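Local coordinates for protein DNA-binding response regulator (Paenisporosarcina sp. TG-14, PDB 6JQS) that probably binds DNA through a LuxR-type helix-turn-helix and regulates transcription in a spore-forming bacterium, at residues A[38-41]-A[42-46]. Sequence-based numbering, arbitrary orientation.
Sequences ISEK and TVRNH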
loop_
_atom_site.group_PDB
_atom_site.type_symbol
_atom_site.label_atom_id
_atom_site.label_comp_id
_atom_site.label_asym_id
_atom_site.label_seq_id
_atom_site.Cartn_x
_atom_site.Cartn_y
_atom_site.Cartn_z
ATOM N N ILE A 38 2.201 -0.334 -13.923
ATOM C CA ILE A 38 2.073 1.134 -13.701
ATOM C C ILE A 38 3.477 1.654 -13.438
ATOM O O ILE A 38 4.367 0.823 -13.181
ATOM C CB ILE A 38 1.105 1.449 -12.540
ATOM C CG1 ILE A 38 1.613 0.914 -11.195
ATOM C CG2 ILE A 38 -0.310 0.974 -12.857
ATOM C CD1 ILE A 38 0.724 1.335 -10.028
ATOM N N SER A 39 3.680 2.966 -13.382
ATOM C CA SER A 39 5.052 3.486 -13.179
ATOM C C SER A 39 5.412 3.360 -11.699
ATOM O O SER A 39 4.509 3.364 -10.842
ATOM C CB SER A 39 5.232 4.893 -13.696
ATOM O OG SER A 39 4.993 5.836 -12.681
ATOM N N GLU A 40 6.701 3.280 -11.394
ATOM C CA GLU A 40 7.145 3.205 -9.977
ATOM C C GLU A 40 6.829 4.530 -9.274
ATOM O O GLU A 40 6.562 4.509 -8.071
ATOM C CB GLU A 40 8.635 2.929 -9.882
ATOM C CG GLU A 40 9.065 2.713 -8.451
ATOM C CD GLU A 40 10.492 2.246 -8.299
ATOM O OE1 GLU A 40 11.120 1.950 -9.349
ATOM O OE2 GLU A 40 10.957 2.162 -7.131
ATOM N N LYS A 41 6.866 5.651 -9.998
ATOM C CA LYS A 41 6.536 6.996 -9.444
ATOM C C LYS A 41 5.099 7.011 -8.919
ATOM O O LYS A 41 4.863 7.675 -7.849
ATOM C CB LYS A 41 6.769 8.090 -10.490
ATOM C CG LYS A 41 8.233 8.354 -10.786
ATOM C CD LYS A 41 8.459 9.403 -11.856
ATOM C CE LYS A 41 9.854 9.319 -12.433
ATOM N NZ LYS A 41 10.167 10.508 -13.265
ATOM N N THR A 42 4.192 6.346 -9.634
ATOM C CA THR A 42 2.745 6.290 -9.309
ATOM C C THR A 42 2.578 5.405 -8.056
ATOM O O THR A 42 1.778 5.775 -7.196
ATOM C CB THR A 42 1.924 5.742 -10.468
ATOM O OG1 THR A 42 2.166 6.529 -11.630
ATOM C CG2 THR A 42 0.427 5.709 -10.197
ATOM N N VAL A 43 3.311 4.279 -7.988
ATOM C CA VAL A 43 3.312 3.368 -6.799
ATOM C C VAL A 43 3.708 4.171 -5.568
ATOM O O VAL A 43 2.937 4.194 -4.581
ATOM C CB VAL A 43 4.226 2.152 -6.969
ATOM C CG1 VAL A 43 4.372 1.364 -5.665
ATOM C CG2 VAL A 43 3.742 1.278 -8.093
ATOM N N ARG A 44 4.831 4.876 -5.640
ATOM C CA ARG A 44 5.305 5.773 -4.544
ATOM C C ARG A 44 4.260 6.820 -4.150
ATOM O O ARG A 44 4.085 7.050 -2.906
ATOM C CB ARG A 44 6.624 6.427 -4.958
ATOM C CG ARG A 44 7.799 5.465 -5.015
ATOM C CD ARG A 44 9.068 6.287 -4.912
ATOM N NE ARG A 44 10.260 5.482 -5.038
ATOM C CZ ARG A 44 10.882 5.193 -6.180
ATOM N NH1 ARG A 44 10.424 5.633 -7.346
ATOM N NH2 ARG A 44 11.973 4.446 -6.142
ATOM N N ASN A 45 3.628 7.495 -5.118
ATOM C CA ASN A 45 2.623 8.558 -4.849
ATOM C C ASN A 45 1.378 7.928 -4.214
ATOM O O ASN A 45 0.775 8.569 -3.344
ATOM C CB ASN A 45 2.317 9.410 -6.078
ATOM C CG ASN A 45 3.479 10.338 -6.396
ATOM O OD1 ASN A 45 4.071 10.908 -5.493
ATOM N ND2 ASN A 45 3.807 10.475 -7.655
ATOM N N HIS A 46 1.043 6.702 -4.561
ATOM C CA HIS A 46 -0.128 6.023 -3.934
ATOM C C HIS A 46 0.147 5.751 -2.447
ATOM O O HIS A 46 -0.756 5.908 -1.608
ATOM C CB HIS A 46 -0.427 4.733 -4.681
ATOM C CG HIS A 46 -1.358 4.887 -5.826
ATOM N ND1 HIS A 46 -0.983 4.550 -7.126
ATOM C CD2 HIS A 46 -2.625 5.343 -5.890
ATOM C CE1 HIS A 46 -1.993 4.789 -7.927
ATOM N NE2 HIS A 46 -2.982 5.314 -7.206
HETATM O O HOH W 1 1.360 4.925 -13.735
#
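Glu40 and Arg44 face each other one turn apart at the start of helix 40-54. The glutamate chain runs out extended, with CG anti to the backbone N (chi1 -174°), which carries it out to cross the arginine at a slant. Its CB only skirts the guanidinium; CG then packs 3.4 Å from Arg44 NH1, and CD comes about equally near NH1 and NH2. At the tip, OE2 lies over one face of the guanidinium and forms a salt bridge with Arg44 NH2 (2.7 Å). Carboxylate and guanidinium planes are only 18° apart, so the two groups are layered. Thr29 OG1, from helix 29-36, hydrogen-bonds the same OE2, so this oxygen has a second partner and the salt bridge is tied to the neighbouring helix.

At the start of the same turn, Ser39 is the N-cap. Its carbonyl O accepts a hydrogen bond from Val43 N (3.2 Å, 161° at the hydrogen) and a weak, bent one from Thr42 N. The hydroxyls of Ser39 and Thr42 are also hydrogen-bonded, OG to OG1 at 3.1 Å, and a water links Thr42 OG1 to Ser39 N. From then on the backbone repeats regularly, Arg44 N to Glu40 O and Asn45 N to Lys41 O.

Just ahead of the cap, Ile38 crosses Val43 at about a right angle, its CD1 3.6 Å from Val43 CG2; Val43 is buried and also touches helix 29-36. Helix 29-36, the short turn and the capped helix 40-54 together form the helix-turn-helix expected of LuxR-family regulators, in which helix 40-54 is probably the recognition helix.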